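Local coordinates for hypothetical protein yiiX (Escherichia coli, PDB 2IF6) that is of unconfirmed function but may be a hydrolase related to the permuted papain-like amidases, at residues T161-S164 with P165-F169; F47-V50 with G51-Y55; F169-P172 with Q173-T176. One frame throughout, in Å; residues are numbered along the deposited sequence.

Interaction 1. Residues T161-S164 with P165-F169; sequences TVVS and PQAVF
With chi1 of 66°, S164 holds OG between its own backbone N and carbonyl carbon, which turns the hydroxyl back to the N-terminal end of helix 165-169, where it meets A167 N. OG accepts from A167 N at 3.0 Å, with 154° at the hydrogen, a side-chain N-cap of the helix. The methyl of A167 rises beside this bond, its CB 3.4 Å from S164 OG. One residue further on, V168 N donates to S164 O over 3.2 Å, the donor lying 24° off the carbonyl plane; this is the first main-chain i to i+4 bond of the turn. S164 thus takes up two of the amide hydrogens at the start of the helix, one with its side chain and one with its backbone. P165, which has no N-H to satisfy, fills the first helical position. A small apolar contact lies alongside: V163 and V168 cross at about a right angle and meet through V163 CG1 and V168 CG2, 3.7 Å apart. Outside the turn, the amide end of Q166 bonds to S29 and D170, while V163 O accepts from S113 OG. The contact is buried: strand 161-162, which leads into the cap, pairs with strand 132-133, helix 112-124 packs on V163, P165 and V168 through W117 and S113, and strand 10-13 meets V168 through I10 and F12.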
ATOM      1  N   THR A 161       3.256   5.344  14.803  1.00 22.13           N
ATOM      2  CA  THR A 161       3.947   5.570  13.523  1.00 22.28           C
ATOM      3  C   THR A 161       3.170   4.910  12.384  1.00 21.53           C
ATOM      4  O   THR A 161       2.991   3.685  12.405  1.00 22.78           O
ATOM      5  CB  THR A 161       5.328   4.876  13.583  1.00 22.76           C
ATOM      6  OG1 THR A 161       6.119   5.501  14.602  1.00 24.83           O
ATOM      7  CG2 THR A 161       6.075   4.952  12.213  1.00 24.62           C
ATOM      8  N   VAL A 162       2.734   5.688  11.384  1.00 19.90           N
ATOM      9  CA  VAL A 162       1.986   5.136  10.250  1.00 20.04           C
ATOM     10  C   VAL A 162       2.618   5.496   8.899  1.00 20.20           C
ATOM     11  O   VAL A 162       3.245   6.560   8.771  1.00 20.68           O
ATOM     12  CB  VAL A 162       0.539   5.687  10.247  1.00 20.35           C
ATOM     13  CG1 VAL A 162      -0.189   5.283   8.963  1.00 22.50           C
ATOM     14  CG2 VAL A 162      -0.235   5.171  11.471  1.00 19.08           C
ATOM     15  N   VAL A 163       2.418   4.635   7.894  1.00 18.89           N
ATOM     16  CA  VAL A 163       2.804   4.979   6.506  1.00 18.36           C
ATOM     17  C   VAL A 163       1.562   4.849   5.644  1.00 17.13           C
ATOM     18  O   VAL A 163       0.979   3.764   5.566  1.00 16.66           O
ATOM     19  CB  VAL A 163       3.893   4.030   5.946  1.00 17.57           C
ATOM     20  CG1 VAL A 163       4.168   4.339   4.452  1.00 18.97           C
ATOM     21  CG2 VAL A 163       5.156   4.190   6.736  1.00 21.06           C
ATOM     22  N   SER A 164       1.157   5.921   4.982  1.00 16.68           N
ATOM     23  CA  SER A 164      -0.044   5.850   4.135  1.00 15.72           C
ATOM     24  C   SER A 164       0.282   5.406   2.687  1.00 15.91           C
ATOM     25  O   SER A 164       1.458   5.426   2.268  1.00 16.10           O
ATOM     26  CB  SER A 164      -0.746   7.194   4.130  1.00 15.83           C
ATOM     27  OG  SER A 164       0.063   8.172   3.486  1.00 13.02           O
ATOM     28  N   PRO A 165      -0.750   5.001   1.922  1.00 15.26           N
ATOM     29  CA  PRO A 165      -0.525   4.794   0.498  1.00 14.96           C
ATOM     30  C   PRO A 165      -0.018   6.070  -0.175  1.00 15.43           C
ATOM     31  O   PRO A 165       0.917   5.984  -0.970  1.00 13.89           O
ATOM     32  CB  PRO A 165      -1.908   4.399  -0.037  1.00 14.27           C
ATOM     33  CG  PRO A 165      -2.590   3.815   1.167  1.00 15.55           C
ATOM     34  CD  PRO A 165      -2.121   4.632   2.332  1.00 14.24           C
ATOM     35  N   GLN A 166      -0.611   7.236   0.120  1.00 15.90           N
ATOM     36  CA  GLN A 166      -0.099   8.492  -0.478  1.00 15.84           C
ATOM     37  C   GLN A 166       1.386   8.714  -0.146  1.00 15.69           C
ATOM     38  O   GLN A 166       2.165   9.169  -1.004  1.00 17.79           O
ATOM     39  CB  GLN A 166      -0.937   9.714  -0.031  1.00 16.40           C
ATOM     40  CG  GLN A 166      -0.628  11.024  -0.809  1.00 16.95           C
ATOM     41  CD  GLN A 166      -0.865  10.932  -2.330  1.00 20.98           C
ATOM     42  OE1 GLN A 166      -1.922  10.514  -2.776  1.00 21.57           O
ATOM     43  NE2 GLN A 166       0.133  11.349  -3.125  1.00 21.48           N
ATOM     44  N   ALA A 167       1.781   8.412   1.088  1.00 14.15           N
ATOM     45  CA  ALA A 167       3.186   8.563   1.475  1.00 14.39           C
ATOM     46  C   ALA A 167       4.109   7.717   0.602  1.00 14.00           C
ATOM     47  O   ALA A 167       5.124   8.224   0.153  1.00 14.15           O
ATOM     48  CB  ALA A 167       3.401   8.279   2.910  1.00 15.06           C
ATOM     49  N   VAL A 168       3.742   6.461   0.319  1.00 13.26           N
ATOM     50  CA  VAL A 168       4.582   5.617  -0.549  1.00 13.44           C
ATOM     51  C   VAL A 168       4.595   6.192  -1.946  1.00 13.61           C
ATOM     52  O   VAL A 168       5.638   6.307  -2.585  1.00 14.79           O
ATOM     53  CB  VAL A 168       4.072   4.169  -0.624  1.00 13.12           C
ATOM     54  CG1 VAL A 168       4.969   3.328  -1.580  1.00 13.33           C
ATOM     55  CG2 VAL A 168       4.006   3.581   0.791  1.00 13.75           C
ATOM     56  N   PHE A 169       3.423   6.609  -2.423  1.00 14.43           N
ATOM     57  CA  PHE A 169       3.361   7.150  -3.769  1.00 14.83           C
ATOM     58  C   PHE A 169       4.341   8.285  -3.979  1.00 14.22           C
ATOM     59  O   PHE A 169       4.972   8.369  -5.033  1.00 15.30           O
ATOM     60  CB  PHE A 169       1.943   7.673  -4.070  1.00 14.95           C
ATOM     61  CG  PHE A 169       1.764   8.133  -5.488  1.00 16.70           C
ATOM     62  CD1 PHE A 169       1.269   7.243  -6.457  1.00 15.57           C
ATOM     63  CD2 PHE A 169       2.082   9.439  -5.871  1.00 17.89           C
ATOM     64  CE1 PHE A 169       1.119   7.627  -7.762  1.00 16.22           C
ATOM     65  CE2 PHE A 169       1.925   9.840  -7.205  1.00 18.51           C
ATOM     66  CZ  PHE A 169       1.445   8.941  -8.150  1.00 17.76           C
TER

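Interaction 2. Residues F47-V50 with G51-Y55; sequences FEAV and GPVKY
F47 and V53 meet on one face of a beta hairpin, formed by strands 43-49 and 53-57 at an edge of the six-stranded antiparallel sheet. F47 CG stands anti to the backbone N (chi1 170°), which carries the ring across to V53, where CE1 comes within 3.3 Å of V53 CG1. The other methyl of V53, CG2, rests 3.7 Å from A49 CB. The Y55 ring approaches more loosely, its CE1 4.1 Å from F47 CD1. Beneath these side chains the backbones join in the hydrogen-bonded pair E48-K54: E48 N donates to K54 O at 2.9 Å, and K54 N returns a bond to E48 O. F47-Y55 and A49-V53 are the flanking non-hydrogen-bonded pairs. The chain reverses through V50, G51 and P52, with G51 at positive phi and a cis peptide before P52.

On the other face E48 extends its carboxylate beside the second strand, where OE2 bonds to T56 OG1, so the second strand of the hairpin also supplies a residue that positions the group. OE1 is hydrogen-bonded to H33 NE2 and, weakly, to W61 NE1. Together with C112, H33 and E48 have the geometry of a Cys-His-Glu triad, consistent with a papain-like enzyme though unconfirmed here. Helix 112-124 lies over F47 and A49 through V115, and V119 also touches F47; R40 makes a cation-pi contact with Y55. At the turn, V50 N donates to P52 O over 3.3 Å from well above the carbonyl plane, 61° out of it, while V50 CG2 touches K54 CD.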
ATOM      1  N   PHE A  47       1.312  -8.656  -4.765  1.00 14.47           N
ATOM      2  CA  PHE A  47       1.539  -8.991  -3.355  1.00 14.36           C
ATOM      3  C   PHE A  47       0.874  -7.896  -2.531  1.00 15.21           C
ATOM      4  O   PHE A  47       1.236  -6.717  -2.681  1.00 13.52           O
ATOM      5  CB  PHE A  47       3.061  -8.944  -3.111  1.00 15.17           C
ATOM      6  CG  PHE A  47       3.477  -9.031  -1.669  1.00 14.99           C
ATOM      7  CD1 PHE A  47       3.575 -10.276  -1.035  1.00 15.66           C
ATOM      8  CD2 PHE A  47       3.834  -7.871  -0.950  1.00 14.75           C
ATOM      9  CE1 PHE A  47       4.012 -10.402   0.296  1.00 14.83           C
ATOM     10  CE2 PHE A  47       4.265  -7.982   0.416  1.00 19.63           C
ATOM     11  CZ  PHE A  47       4.353  -9.258   1.027  1.00 17.01           C
ATOM     12  N   GLU A  48      -0.100  -8.265  -1.687  1.00 14.54           N
ATOM     13  CA  GLU A  48      -0.872  -7.252  -0.946  1.00 15.48           C
ATOM     14  C   GLU A  48      -1.306  -7.753   0.423  1.00 15.71           C
ATOM     15  O   GLU A  48      -1.507  -8.951   0.596  1.00 14.85           O
ATOM     16  CB  GLU A  48      -2.119  -6.865  -1.742  1.00 14.79           C
ATOM     17  CG  GLU A  48      -2.965  -8.113  -2.126  1.00 17.79           C
ATOM     18  CD  GLU A  48      -4.321  -7.761  -2.693  1.00 22.36           C
ATOM     19  OE1 GLU A  48      -4.746  -6.589  -2.591  1.00 26.74           O
ATOM     20  OE2 GLU A  48      -4.998  -8.670  -3.214  1.00 23.78           O
ATOM     21  N   ALA A  49      -1.437  -6.837   1.376  1.00 15.91           N
ATOM     22  CA  ALA A  49      -1.927  -7.170   2.722  1.00 19.13           C
ATOM     23  C   ALA A  49      -3.412  -6.890   2.716  1.00 21.00           C
ATOM     24  O   ALA A  49      -3.821  -5.739   2.785  1.00 22.00           O
ATOM     25  CB  ALA A  49      -1.222  -6.337   3.764  1.00 18.32           C
ATOM     26  N   VAL A  50      -4.214  -7.937   2.574  1.00 22.53           N
ATOM     27  CA  VAL A  50      -5.681  -7.818   2.679  1.00 23.98           C
ATOM     28  C   VAL A  50      -6.308  -8.808   3.673  1.00 24.49           C
ATOM     29  O   VAL A  50      -7.495  -9.058   3.622  1.00 26.27           O
ATOM     30  CB  VAL A  50      -6.372  -7.982   1.321  1.00 23.23           C
ATOM     31  CG1 VAL A  50      -6.050  -6.801   0.415  1.00 23.97           C
ATOM     32  CG2 VAL A  50      -5.997  -9.328   0.653  1.00 24.90           C
ATOM     33  N   GLY A  51      -5.515  -9.377   4.562  1.00 25.32           N
ATOM     34  CA  GLY A  51      -6.031 -10.373   5.511  1.00 25.31           C
ATOM     35  C   GLY A  51      -6.390 -11.648   4.773  1.00 24.85           C
ATOM     36  O   GLY A  51      -7.568 -11.885   4.465  1.00 24.87           O
ATOM     37  N   PRO A  52      -5.375 -12.463   4.446  1.00 23.42           N
ATOM     38  CA  PRO A  52      -4.007 -12.270   4.882  1.00 22.16           C
ATOM     39  C   PRO A  52      -3.128 -11.559   3.819  1.00 20.39           C
ATOM     40  O   PRO A  52      -3.629 -11.154   2.775  1.00 20.99           O
ATOM     41  CB  PRO A  52      -3.520 -13.701   5.005  1.00 21.78           C
ATOM     42  CG  PRO A  52      -4.167 -14.371   3.794  1.00 22.69           C
ATOM     43  CD  PRO A  52      -5.499 -13.664   3.583  1.00 23.61           C
ATOM     44  N   VAL A  53      -1.834 -11.441   4.096  1.00 18.12           N
ATOM     45  CA  VAL A  53      -0.880 -11.037   3.054  1.00 16.71           C
ATOM     46  C   VAL A  53      -0.807 -12.204   2.072  1.00 17.15           C
ATOM     47  O   VAL A  53      -0.693 -13.382   2.465  1.00 15.77           O
ATOM     48  CB  VAL A  53       0.515 -10.713   3.623  1.00 16.21           C
ATOM     49  CG1 VAL A  53       1.507 -10.408   2.468  1.00 17.03           C
ATOM     50  CG2 VAL A  53       0.455  -9.535   4.699  1.00 17.72           C
ATOM     51  N   LYS A  54      -0.883 -11.887   0.787  1.00 17.39           N
ATOM     52  CA  LYS A  54      -1.096 -12.904  -0.249  1.00 18.34           C
ATOM     53  C   LYS A  54      -0.733 -12.358  -1.628  1.00 17.57           C
ATOM     54  O   LYS A  54      -0.573 -11.135  -1.815  1.00 17.31           O
ATOM     55  CB  LYS A  54      -2.579 -13.309  -0.285  1.00 17.87           C
ATOM     56  CG  LYS A  54      -3.471 -12.192  -0.887  1.00 19.57           C
ATOM     57  CD  LYS A  54      -4.963 -12.464  -0.759  1.00 22.37           C
ATOM     58  CE  LYS A  54      -5.460 -13.295  -1.929  1.00 28.73           C
ATOM     59  NZ  LYS A  54      -6.891 -13.730  -1.722  1.00 36.47           N
ATOM     60  N   TYR A  55      -0.637 -13.265  -2.584  1.00 16.60           N
ATOM     61  CA  TYR A  55      -0.536 -12.923  -4.012  1.00 17.50           C
ATOM     62  C   TYR A  55      -1.888 -13.026  -4.713  1.00 17.89           C
ATOM     63  O   TYR A  55      -2.621 -14.009  -4.540  1.00 18.88           O
ATOM     64  CB  TYR A  55       0.377 -13.899  -4.733  1.00 17.88           C
ATOM     65  CG  TYR A  55       1.755 -14.082  -4.164  1.00 19.12           C
ATOM     66  CD1 TYR A  55       2.713 -13.065  -4.239  1.00 18.27           C
ATOM     67  CD2 TYR A  55       2.125 -15.306  -3.602  1.00 20.48           C
ATOM     68  CE1 TYR A  55       3.999 -13.264  -3.764  1.00 17.29           C
ATOM     69  CE2 TYR A  55       3.381 -15.514  -3.107  1.00 18.75           C
ATOM     70  CZ  TYR A  55       4.321 -14.499  -3.193  1.00 19.65           C
ATOM     71  OH  TYR A  55       5.560 -14.741  -2.682  1.00 17.90           O
TER

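Interaction 3. Residues F169-P172 with Q173-T176; sequences FDAP and QLTT
A171 and L174 form the packed side of a type I beta turn that leads from the end of helix 165-169 into strand 174-180. The branch of L174 that ends in CD1 lies 4.0 Å from A171 CB and 3.8 Å from F169 O. Both side chains are buried, touching V128, and L174 also rests on R73 and V75 of the adjacent strand 70-75. Q173 packs closely too, alongside P172 and pointing the same way; bent at chi2 (94°), its chain folds back so that OE1 comes 3.3 Å from P172 CD and 3.5 Å from A171 CB. The amide NE2 of Q173 bonds to R127 O. The looser parts are P172, whose ring is exposed, and the approach of F169 to T176, with F169 CZ 4.3 Å from T176 OG1, a hydroxyl that bonds to R73. The closing bond of the turn, L174 N to A171 O at 3.3 Å, is weak. A water donates to A171 O at 2.8 Å and to L174 O at 3.0 Å. A171 O therefore accepts two hydrogens, one from the weak turn bond and one from the water, which links the turn to the start of the strand through L174 O.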
ATOM      1  N   PHE A 169       3.423   6.609  -2.423  1.00 14.43           N
ATOM      2  CA  PHE A 169       3.361   7.150  -3.769  1.00 14.83           C
ATOM      3  C   PHE A 169       4.341   8.285  -3.979  1.00 14.22           C
ATOM      4  O   PHE A 169       4.972   8.369  -5.033  1.00 15.30           O
ATOM      5  CB  PHE A 169       1.943   7.673  -4.070  1.00 14.95           C
ATOM      6  CG  PHE A 169       1.764   8.133  -5.488  1.00 16.70           C
ATOM      7  CD1 PHE A 169       1.269   7.243  -6.457  1.00 15.57           C
ATOM      8  CD2 PHE A 169       2.082   9.439  -5.871  1.00 17.89           C
ATOM      9  CE1 PHE A 169       1.119   7.627  -7.762  1.00 16.22           C
ATOM     10  CE2 PHE A 169       1.925   9.840  -7.205  1.00 18.51           C
ATOM     11  CZ  PHE A 169       1.445   8.941  -8.150  1.00 17.76           C
ATOM     12  N   ASP A 170       4.438   9.176  -2.996  1.00 15.16           N
ATOM     13  CA  ASP A 170       5.222  10.411  -3.083  1.00 16.07           C
ATOM     14  C   ASP A 170       6.686  10.210  -2.709  1.00 16.91           C
ATOM     15  O   ASP A 170       7.445  11.197  -2.577  1.00 17.31           O
ATOM     16  CB  ASP A 170       4.631  11.427  -2.117  1.00 15.57           C
ATOM     17  CG  ASP A 170       3.352  12.054  -2.635  1.00 19.94           C
ATOM     18  OD1 ASP A 170       3.129  12.083  -3.871  1.00 24.00           O
ATOM     19  OD2 ASP A 170       2.607  12.549  -1.781  1.00 24.33           O
ATOM     20  N   ALA A 171       7.081   8.958  -2.512  1.00 16.09           N
ATOM     21  CA  ALA A 171       8.483   8.639  -2.247  1.00 16.15           C
ATOM     22  C   ALA A 171       9.385   9.208  -3.372  1.00 16.54           C
ATOM     23  O   ALA A 171       8.996   9.170  -4.552  1.00 17.49           O
ATOM     24  CB  ALA A 171       8.656   7.154  -2.108  1.00 15.12           C
ATOM     25  N   PRO A 172      10.555   9.766  -3.010  1.00 17.60           N
ATOM     26  CA  PRO A 172      11.394  10.448  -4.006  1.00 18.12           C
ATOM     27  C   PRO A 172      11.980   9.557  -5.105  1.00 18.80           C
ATOM     28  O   PRO A 172      12.228  10.032  -6.221  1.00 19.08           O
ATOM     29  CB  PRO A 172      12.510  11.092  -3.182  1.00 18.49           C
ATOM     30  CG  PRO A 172      12.542  10.372  -1.928  1.00 20.08           C
ATOM     31  CD  PRO A 172      11.135   9.858  -1.651  1.00 17.55           C
ATOM     32  N   GLN A 173      12.148   8.276  -4.792  1.00 19.24           N
ATOM     33  CA  GLN A 173      12.759   7.321  -5.739  1.00 19.47           C
ATOM     34  C   GLN A 173      11.874   7.027  -6.958  1.00 19.28           C
ATOM     35  O   GLN A 173      12.383   6.541  -7.984  1.00 19.52           O
ATOM     36  CB  GLN A 173      13.168   6.022  -5.015  1.00 18.63           C
ATOM     37  CG  GLN A 173      14.030   6.245  -3.779  1.00 19.99           C
ATOM     38  CD  GLN A 173      13.220   6.322  -2.479  1.00 21.86           C
ATOM     39  OE1 GLN A 173      12.090   6.827  -2.463  1.00 24.25           O
ATOM     40  NE2 GLN A 173      13.806   5.844  -1.383  1.00 21.65           N
ATOM     41  N   LEU A 174      10.587   7.387  -6.885  1.00 18.10           N
ATOM     42  CA  LEU A 174       9.596   6.771  -7.746  1.00 17.67           C
ATOM     43  C   LEU A 174       9.246   7.604  -8.945  1.00 16.84           C
ATOM     44  O   LEU A 174       9.288   8.820  -8.872  1.00 17.79           O
ATOM     45  CB  LEU A 174       8.338   6.402  -6.937  1.00 16.08           C
ATOM     46  CG  LEU A 174       8.431   5.425  -5.780  1.00 16.89           C
ATOM     47  CD1 LEU A 174       7.032   5.160  -5.235  1.00 13.25           C
ATOM     48  CD2 LEU A 174       9.117   4.161  -6.212  1.00 18.19           C
ATOM     49  N   THR A 175       8.939   6.948 -10.048  1.00 17.30           N
ATOM     50  CA  THR A 175       8.381   7.626 -11.189  1.00 18.39           C
ATOM     51  C   THR A 175       7.138   6.849 -11.621  1.00 17.64           C
ATOM     52  O   THR A 175       7.053   5.651 -11.347  1.00 18.05           O
ATOM     53  CB  THR A 175       9.438   7.658 -12.370  1.00 19.68           C
ATOM     54  OG1 THR A 175       8.949   8.489 -13.406  1.00 24.62           O
ATOM     55  CG2 THR A 175       9.686   6.266 -12.960  1.00 20.58           C
ATOM     56  N   THR A 176       6.220   7.474 -12.343  1.00 17.65           N
ATOM     57  CA  THR A 176       5.038   6.750 -12.794  1.00 17.32           C
ATOM     58  C   THR A 176       5.281   6.002 -14.112  1.00 18.31           C
ATOM     59  O   THR A 176       5.712   6.609 -15.096  1.00 18.23           O
ATOM     60  CB  THR A 176       3.872   7.703 -13.014  1.00 17.61           C
ATOM     61  OG1 THR A 176       3.582   8.419 -11.817  1.00 20.33           O
ATOM     62  CG2 THR A 176       2.660   6.949 -13.512  1.00 16.95           C
TER
HETATM   63  O   HOH W   1       8.719  10.828  -6.778  1.00 44.77           O

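Along the chain interaction 2 comes first, closing the tight hairpin between strands 43-49 and 53-57 at one edge of the six-stranded sheet. About a hundred residues later, interaction 1 turns the chain from strand 161-162 into helix 165-169, and interaction 3 takes it from the end of that helix into strand 174-180, the sheet's other outermost strand. None nests in or crosses another. Interactions 1 and 3 share F169 and touch where V168 O meets L174 CD1 at 3.2 Å; interaction 2 stands apart, its centre about 17 Å from that of interaction 1 and 22 Å from that of interaction 3, across the centre of the chain from the latter.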